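Local atomic coordinates of genome polyprotein (Rhinovirus C, PDB entry 6KU8), a protein that probably cleaves the viral polyprotein as the 3C cysteine protease of a chymotrypsin-like fold, and is captured here with the inhibitor rupintrivir. Residues D72-T76 / A175-Y181; R137-Y141 / V161-V165. All blocks are in the same frame, centred on the assembly; numbering follows the deposited sequence.

Interaction 1. Residues D72-T76 / A175-Y181. With AG7 (4-{2-(4-fluoro-benzyl)-6-methyl-5-[(5-methyl-isoxazole-3-carbonyl)-amino]-4-oxo-heptanoylamino}-5-(2-oxo-pyrrolidin-3-yl)-pentanoic acid ethyl ester), chain B.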
loop_
_atom_site.group_PDB
_atom_site.type_symbol
_atom_site.label_atom_id
_atom_site.label_comp_id
_atom_site.label_asym_id
_atom_site.label_seq_id
_atom_site.Cartn_x
_atom_site.Cartn_y
_atom_site.Cartn_z
ATOM N N ASP A 72 -8.480 -9.796 -7.973
ATOM C CA ASP A 72 -7.583 -9.228 -6.972
ATOM C C ASP A 72 -7.476 -7.716 -7.102
ATOM O O ASP A 72 -7.306 -7.182 -8.197
ATOM C CB ASP A 72 -6.196 -9.838 -7.122
ATOM C CG ASP A 72 -6.095 -11.199 -6.502
ATOM O OD1 ASP A 72 -6.625 -11.365 -5.388
ATOM O OD2 ASP A 72 -5.478 -12.091 -7.121
ATOM N N THR A 73 -7.564 -7.023 -5.969
ATOM C CA THR A 73 -7.154 -5.627 -5.915
ATOM C C THR A 73 -5.658 -5.473 -5.650
ATOM O O THR A 73 -5.137 -4.359 -5.775
ATOM C CB THR A 73 -7.916 -4.867 -4.820
ATOM O OG1 THR A 73 -7.512 -5.367 -3.535
ATOM C CG2 THR A 73 -9.417 -5.017 -4.988
ATOM N N GLU A 74 -4.967 -6.545 -5.266
ATOM C CA GLU A 74 -3.575 -6.558 -4.813
ATOM C C GLU A 74 -3.459 -6.004 -3.394
ATOM O O GLU A 74 -2.331 -5.870 -2.877
ATOM C CB GLU A 74 -2.637 -5.756 -5.734
ATOM C CG GLU A 74 -1.524 -6.534 -6.416
ATOM C CD GLU A 74 -1.023 -7.753 -5.640
ATOM O OE1 GLU A 74 -1.618 -8.830 -5.790
ATOM O OE2 GLU A 74 -0.010 -7.652 -4.926
ATOM N N ILE A 75 -4.570 -5.668 -2.748
ATOM C CA ILE A 75 -4.578 -5.219 -1.365
ATOM C C ILE A 75 -5.030 -6.354 -0.459
ATOM O O ILE A 75 -6.099 -6.947 -0.663
ATOM C CB ILE A 75 -5.480 -3.991 -1.177
ATOM C CG1 ILE A 75 -4.851 -2.772 -1.843
ATOM C CG2 ILE A 75 -5.714 -3.750 0.306
ATOM C CD1 ILE A 75 -5.807 -1.668 -2.040
ATOM N N THR A 76 -4.230 -6.629 0.565
ATOM C CA THR A 76 -4.590 -7.537 1.639
ATOM C C THR A 76 -4.624 -6.756 2.944
ATOM O O THR A 76 -3.712 -5.967 3.216
ATOM C CB THR A 76 -3.591 -8.689 1.719
ATOM O OG1 THR A 76 -3.766 -9.535 0.576
ATOM C CG2 THR A 76 -3.791 -9.485 2.988
ATOM N N ALA A 175 -2.505 0.129 -6.149
ATOM C CA ALA A 175 -3.836 -0.367 -5.814
ATOM C C ALA A 175 -4.613 0.749 -5.119
ATOM O O ALA A 175 -4.177 1.257 -4.083
ATOM C CB ALA A 175 -3.739 -1.603 -4.915
ATOM N N ALA A 176 -5.755 1.134 -5.681
ATOM C CA ALA A 176 -6.521 2.226 -5.096
ATOM C C ALA A 176 -6.927 1.888 -3.665
ATOM O O ALA A 176 -7.409 0.784 -3.380
ATOM C CB ALA A 176 -7.758 2.541 -5.936
ATOM N N LEU A 177 -6.686 2.826 -2.754
ATOM C CA LEU A 177 -7.228 2.741 -1.399
ATOM C C LEU A 177 -8.595 3.422 -1.405
ATOM O O LEU A 177 -8.701 4.593 -1.783
ATOM C CB LEU A 177 -6.291 3.401 -0.386
ATOM C CG LEU A 177 -4.952 2.701 -0.145
ATOM C CD1 LEU A 177 -4.014 3.637 0.599
ATOM C CD2 LEU A 177 -5.154 1.398 0.634
ATOM N N LEU A 178 -9.644 2.681 -1.045
ATOM C CA LEU A 178 -10.996 3.225 -1.015
ATOM C C LEU A 178 -11.567 3.080 0.391
ATOM O O LEU A 178 -11.406 2.040 1.038
ATOM C CB LEU A 178 -11.892 2.537 -2.051
ATOM C CG LEU A 178 -11.358 2.592 -3.483
ATOM C CD1 LEU A 178 -12.122 1.619 -4.387
ATOM C CD2 LEU A 178 -11.417 4.020 -4.032
ATOM N N ARG A 179 -12.218 4.138 0.875
ATOM C CA ARG A 179 -12.560 4.175 2.294
ATOM C C ARG A 179 -13.450 3.008 2.701
ATOM O O ARG A 179 -13.359 2.532 3.838
ATOM C CB ARG A 179 -13.238 5.492 2.655
ATOM C CG ARG A 179 -13.228 5.768 4.170
ATOM C CD ARG A 179 -13.774 7.156 4.446
ATOM N NE ARG A 179 -13.067 8.151 3.639
ATOM C CZ ARG A 179 -13.532 9.372 3.398
ATOM N NH1 ARG A 179 -14.717 9.737 3.888
ATOM N NH2 ARG A 179 -12.826 10.214 2.656
ATOM N N LYS A 180 -14.311 2.535 1.797
ATOM C CA LYS A 180 -15.202 1.425 2.123
ATOM C C LYS A 180 -14.449 0.144 2.454
ATOM O O LYS A 180 -15.015 -0.733 3.118
ATOM C CB LYS A 180 -16.179 1.165 0.966
ATOM C CG LYS A 180 -15.499 0.707 -0.328
ATOM C CD LYS A 180 -16.502 0.524 -1.475
ATOM C CE LYS A 180 -15.770 0.333 -2.810
ATOM N NZ LYS A 180 -16.723 0.225 -3.962
ATOM N N TYR A 181 -13.192 0.006 2.008
ATOM C CA TYR A 181 -12.402 -1.154 2.411
ATOM C C TYR A 181 -12.246 -1.238 3.930
ATOM O O TYR A 181 -12.072 -2.332 4.480
ATOM C CB TYR A 181 -11.010 -1.099 1.778
ATOM C CG TYR A 181 -10.942 -1.279 0.277
ATOM C CD1 TYR A 181 -12.011 -1.828 -0.436
ATOM C CD2 TYR A 181 -9.800 -0.912 -0.430
ATOM C CE1 TYR A 181 -11.936 -2.013 -1.810
ATOM C CE2 TYR A 181 -9.730 -1.079 -1.804
ATOM C CZ TYR A 181 -10.793 -1.633 -2.489
ATOM O OH TYR A 181 -10.709 -1.813 -3.859
HETATM C C01 AG7 B . 5.447 -6.737 -11.290
HETATM C C02 AG7 B . 5.369 -7.767 -10.176
HETATM O O03 AG7 B . 5.581 -5.557 -11.141
HETATM C C04 AG7 B . 5.034 -7.204 -8.802
HETATM C C05 AG7 B . 4.611 -8.431 -8.014
HETATM C C06 AG7 B . 3.159 -8.815 -8.340
HETATM C C07 AG7 B . 2.159 -7.857 -8.279
HETATM C C08 AG7 B . 0.849 -8.197 -8.574
HETATM C C09 AG7 B . 0.527 -9.499 -8.939
HETATM C C10 AG7 B . 1.524 -10.462 -9.004
HETATM C C11 AG7 B . 2.838 -10.122 -8.706
HETATM N N12 AG7 B . 6.337 -5.271 -7.601
HETATM C C13 AG7 B . 7.659 -4.724 -7.248
HETATM C C14 AG7 B . 7.644 -3.320 -7.832
HETATM C C15 AG7 B . 7.788 -3.387 -9.400
HETATM C C16 AG7 B . 8.146 -1.909 -9.939
HETATM N N17 AG7 B . 9.036 -2.024 -10.912
HETATM O O18 AG7 B . 7.677 -0.902 -9.529
HETATM C C19 AG7 B . 8.119 -4.717 -5.785
HETATM C C20 AG7 B . 7.538 -5.917 -5.021
HETATM C C21 AG7 B . 8.730 -6.846 -5.084
HETATM O O22 AG7 B . 8.566 -8.217 -5.262
HETATM O O23 AG7 B . 9.804 -6.355 -5.020
HETATM C C47 AG7 B . 6.318 -6.538 -8.311
HETATM O O48 AG7 B . 7.356 -7.063 -8.536
HETATM C C50 AG7 B . 9.796 -8.871 -5.346
HETATM C C53 AG7 B . 9.553 -10.370 -5.172
HETATM C C57 AG7 B . 5.334 -7.420 -12.640
HETATM N N58 AG7 B . 5.196 -6.444 -13.652
HETATM C C59 AG7 B . 4.380 -6.760 -14.773
HETATM O O60 AG7 B . 3.774 -7.769 -14.954
HETATM C C78 AG7 B . 6.607 -8.206 -12.959
HETATM C C81 AG7 B . 6.475 -9.084 -14.210
HETATM F F1 AG7 B . -0.771 -9.825 -9.235
HETATM C C82 AG7 B . 7.777 -7.228 -13.116
HETATM C C83 AG7 B . 9.373 -3.491 -11.119
HETATM C C84 AG7 B . 8.795 -4.182 -9.798
HETATM C C1 AG7 B . 4.424 -5.620 -15.718
#
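Chymotrypsin-like proteases place their catalytic groups between two β-barrels, and this contact lies just behind that cleft in the 3C enzyme. Ile75 and Thr76 begin strand 75-80 of the N-terminal barrel, while 72-73 is a short strand before the corner, where Asp72 pairs with Cys136; 175-181 leaves the last strand of the C-terminal sheet and runs into a 3-10 turn, where Tyr181 N bonds to Leu178 O at 2.9 Å. The chain turns a corner at Glu74, whose phi is positive (75°). An ST turn secures the bend: Ile75 N donates to Thr73 OG1 at 3.1 Å, and the same hydroxyl also bonds to the Leu65 carbonyl. Ile75 is the main wedge. Its CG1 lies 3.5 Å from Ala175 CB, and its CD1 lies 4.1 Å from Leu177 CD2, 4.0 Å from Tyr181 CE2 and 3.2 Å from Ala176 O. The small methyl of Ala175 rests against both Ile75 and the backbone of Thr73, with Ala175 CB 3.2 Å from Thr73 O. Tyr181 OH lies 3.6 Å from Thr73 CG2 and is hydrogen-bonded to Arg137. Glu74 leads its carboxylate away from this apolar patch to His43, consistent with the acidic member of a Cys-His-Glu triad, and Glu74 CD comes within 3.5 Å of C08 on the fluorophenyl ring of AG7. No hydrogen bond joins the two segments. Between them the contact is thus one of close apolar fit, the polar ends of Thr73, Glu74 and Tyr181 being satisfied within their own segment or by Leu65, His43 and Arg137.

Interaction 2. Residues R137-Y141 / V161-V165. With AG7 (4-{2-(4-fluoro-benzyl)-6-methyl-5-[(5-methyl-isoxazole-3-carbonyl)-amino]-4-oxo-heptanoylamino}-5-(2-oxo-pyrrolidin-3-yl)-pentanoic acid ethyl ester), chain B.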
loop_
_atom_site.group_PDB
_atom_site.type_symbol
_atom_site.label_atom_id
_atom_site.label_comp_id
_atom_site.label_asym_id
_atom_site.label_seq_id
_atom_site.Cartn_x
_atom_site.Cartn_y
_atom_site.Cartn_z
ATOM N N ARG A 137 -8.811 -2.033 -10.364
ATOM C CA ARG A 137 -8.841 -0.791 -9.588
ATOM C C ARG A 137 -7.449 -0.195 -9.387
ATOM O O ARG A 137 -7.139 0.352 -8.325
ATOM C CB ARG A 137 -9.524 -1.010 -8.241
ATOM C CG ARG A 137 -10.974 -1.522 -8.359
ATOM C CD ARG A 137 -11.616 -1.724 -6.996
ATOM N NE ARG A 137 -13.020 -2.103 -7.116
ATOM C CZ ARG A 137 -13.755 -2.620 -6.137
ATOM N NH1 ARG A 137 -13.230 -2.815 -4.934
ATOM N NH2 ARG A 137 -15.021 -2.957 -6.372
ATOM N N LEU A 138 -6.608 -0.285 -10.413
ATOM C CA LEU A 138 -5.266 0.283 -10.348
ATOM C C LEU A 138 -5.283 1.756 -10.729
ATOM O O LEU A 138 -6.053 2.174 -11.599
ATOM C CB LEU A 138 -4.317 -0.470 -11.278
ATOM C CG LEU A 138 -3.945 -1.866 -10.787
ATOM C CD1 LEU A 138 -3.169 -2.572 -11.889
ATOM C CD2 LEU A 138 -3.133 -1.761 -9.494
ATOM N N LEU A 139 -4.434 2.537 -10.058
ATOM C CA LEU A 139 -4.091 3.897 -10.455
ATOM C C LEU A 139 -2.687 3.858 -11.064
ATOM O O LEU A 139 -1.826 3.114 -10.588
ATOM C CB LEU A 139 -4.139 4.850 -9.252
ATOM C CG LEU A 139 -5.376 4.786 -8.342
ATOM C CD1 LEU A 139 -5.266 5.750 -7.149
ATOM C CD2 LEU A 139 -6.626 5.046 -9.165
ATOM N N LYS A 140 -2.462 4.621 -12.141
ATOM C CA LYS A 140 -1.182 4.574 -12.843
ATOM C C LYS A 140 -0.472 5.918 -12.756
ATOM O O LYS A 140 -1.111 6.975 -12.782
ATOM C CB LYS A 140 -1.357 4.175 -14.318
ATOM C CG LYS A 140 -0.019 3.890 -15.047
ATOM C CD LYS A 140 0.245 4.793 -16.242
ATOM C CE LYS A 140 -0.436 6.127 -16.146
ATOM N NZ LYS A 140 -0.419 6.866 -17.447
ATOM N N TYR A 141 0.863 5.872 -12.634
ATOM C CA TYR A 141 1.662 7.089 -12.616
ATOM C C TYR A 141 2.862 6.911 -13.539
ATOM O O TYR A 141 3.447 5.823 -13.614
ATOM C CB TYR A 141 2.116 7.477 -11.179
ATOM C CG TYR A 141 2.106 6.316 -10.191
ATOM C CD1 TYR A 141 3.281 5.692 -9.795
ATOM C CD2 TYR A 141 0.913 5.848 -9.664
ATOM C CE1 TYR A 141 3.260 4.617 -8.899
ATOM C CE2 TYR A 141 0.879 4.781 -8.787
ATOM C CZ TYR A 141 2.051 4.171 -8.408
ATOM O OH TYR A 141 2.010 3.119 -7.526
ATOM N N VAL A 161 -3.885 7.600 -1.129
ATOM C CA VAL A 161 -4.647 7.275 -2.319
ATOM C C VAL A 161 -4.352 5.887 -2.877
ATOM O O VAL A 161 -5.218 5.317 -3.564
ATOM C CB VAL A 161 -4.393 8.384 -3.362
ATOM C CG1 VAL A 161 -3.769 7.891 -4.650
ATOM C CG2 VAL A 161 -5.623 9.268 -3.542
ATOM N N ALA A 162 -3.200 5.291 -2.577
ATOM C CA ALA A 162 -2.890 3.954 -3.083
ATOM C C ALA A 162 -1.672 3.415 -2.346
ATOM O O ALA A 162 -0.967 4.158 -1.665
ATOM C CB ALA A 162 -2.627 3.961 -4.600
ATOM N N ILE A 163 -1.455 2.101 -2.462
ATOM C CA ILE A 163 -0.165 1.496 -2.158
ATOM C C ILE A 163 0.432 0.978 -3.462
ATOM O O ILE A 163 -0.284 0.467 -4.334
ATOM C CB ILE A 163 -0.268 0.378 -1.097
ATOM C CG1 ILE A 163 -1.118 -0.788 -1.630
ATOM C CG2 ILE A 163 -0.772 0.980 0.246
ATOM C CD1 ILE A 163 -1.076 -2.042 -0.750
ATOM N N HIS A 164 1.739 1.138 -3.597
ATOM C CA HIS A 164 2.420 0.753 -4.820
ATOM C C HIS A 164 2.466 -0.764 -4.944
ATOM O O HIS A 164 2.845 -1.453 -3.990
ATOM C CB HIS A 164 3.842 1.307 -4.833
ATOM C CG HIS A 164 4.547 1.023 -6.110
ATOM N ND1 HIS A 164 4.201 1.644 -7.289
ATOM C CD2 HIS A 164 5.502 0.117 -6.424
ATOM C CE1 HIS A 164 4.951 1.171 -8.267
ATOM N NE2 HIS A 164 5.740 0.235 -7.771
ATOM N N VAL A 165 2.107 -1.298 -6.123
ATOM C CA VAL A 165 2.053 -2.759 -6.232
ATOM C C VAL A 165 2.736 -3.314 -7.486
ATOM O O VAL A 165 2.979 -4.519 -7.567
ATOM C CB VAL A 165 0.602 -3.277 -6.150
ATOM C CG1 VAL A 165 0.002 -3.013 -4.771
ATOM C CG2 VAL A 165 -0.262 -2.674 -7.275
HETATM C C01 AG7 B . 5.447 -6.737 -11.290
HETATM C C02 AG7 B . 5.369 -7.767 -10.176
HETATM O O03 AG7 B . 5.581 -5.557 -11.141
HETATM C C04 AG7 B . 5.034 -7.204 -8.802
HETATM C C05 AG7 B . 4.611 -8.431 -8.014
HETATM C C06 AG7 B . 3.159 -8.815 -8.340
HETATM C C07 AG7 B . 2.159 -7.857 -8.279
HETATM C C08 AG7 B . 0.849 -8.197 -8.574
HETATM C C09 AG7 B . 0.527 -9.499 -8.939
HETATM C C10 AG7 B . 1.524 -10.462 -9.004
HETATM C C11 AG7 B . 2.838 -10.122 -8.706
HETATM N N12 AG7 B . 6.337 -5.271 -7.601
HETATM C C13 AG7 B . 7.659 -4.724 -7.248
HETATM C C14 AG7 B . 7.644 -3.320 -7.832
HETATM C C15 AG7 B . 7.788 -3.387 -9.400
HETATM C C16 AG7 B . 8.146 -1.909 -9.939
HETATM N N17 AG7 B . 9.036 -2.024 -10.912
HETATM O O18 AG7 B . 7.677 -0.902 -9.529
HETATM C C19 AG7 B . 8.119 -4.717 -5.785
HETATM C C20 AG7 B . 7.538 -5.917 -5.021
HETATM C C21 AG7 B . 8.730 -6.846 -5.084
HETATM O O22 AG7 B . 8.566 -8.217 -5.262
HETATM O O23 AG7 B . 9.804 -6.355 -5.020
HETATM C C47 AG7 B . 6.318 -6.538 -8.311
HETATM O O48 AG7 B . 7.356 -7.063 -8.536
HETATM C C50 AG7 B . 9.796 -8.871 -5.346
HETATM C C53 AG7 B . 9.553 -10.370 -5.172
HETATM C C57 AG7 B . 5.334 -7.420 -12.640
HETATM N N58 AG7 B . 5.196 -6.444 -13.652
HETATM C C59 AG7 B . 4.380 -6.760 -14.773
HETATM O O60 AG7 B . 3.774 -7.769 -14.954
HETATM C C78 AG7 B . 6.607 -8.206 -12.959
HETATM C C81 AG7 B . 6.475 -9.084 -14.210
HETATM F F1 AG7 B . -0.771 -9.825 -9.235
HETATM C C82 AG7 B . 7.777 -7.228 -13.116
HETATM C C83 AG7 B . 9.373 -3.491 -11.119
HETATM C C84 AG7 B . 8.795 -4.182 -9.798
HETATM C C1 AG7 B . 4.424 -5.620 -15.718
#
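Strands 138-141 and 161-165 cross almost at right angles, their directions 77° apart and their axes 8.3 Å apart at closest approach; the nearest CA atoms, those of Leu139 and Ala162, are separated by 7.5 Å. The two strands are not neighbours in the curled sheet, and they meet through side chains. Val161 and Ala162 form a classic β-bulge opposite Ile154, and both join the contact. Leu139 CD1 packs 3.6 Å from Val161 CG1 and 4.1 Å from Ala162 CB. Nearer the other end of 161-165, Leu138 CD2 touches Val165 CG2 at 3.7 Å. The one polar link is between Tyr141 OH and His164 ND1, hydrogen-bonded at 2.7 Å, with the rings rim to rim (centroids 5.7 Å apart, planes at 51°). The other nitrogen of the imidazole faces the inhibitor: His164 NE2 donates to O18, the lactam carbonyl of AG7, at 2.9 Å. The lactam mimics the P1 glutamine side chain of a substrate, so this Tyr141-His164-lactam chain of hydrogen bonds illustrates how the S1 pocket of 3C proteases probably reads glutamine. Val165 adds a weak backbone bond, its O accepting from AG7 N12 at 3.4 Å. Around this pair, strand 172-176 pairs antiparallel with both partners and so bridges them; strand 115-130 flanks 138-141, from which Leu139 reaches Val122, and strand 153-156 flanks 159-167, with Ile154 packed against Tyr141, Val161 and Ala162.

Strand 172-176 is what the two contacts share. Its end, Ala175-Ala176, packs against the N-terminal barrel in interaction 1, while within the C-terminal sheet it pairs with both strands of interaction 2. The centres lie about 9 Å apart, and direct links join them: Ala175 N probably bonds to Ile163 O (2.9 Å), as Arg137 NH1 does to Tyr181 OH (2.9 Å). Along the chain the order is 72-76, 137-141, 161-165, 175-181, so interaction 1 brackets interaction 2. Both reach AG7, one at its fluorophenyl ring and the other at its lactam and backbone; strand 172-176 thus connects the seam between the barrels with the strands behind the probable S1 pocket.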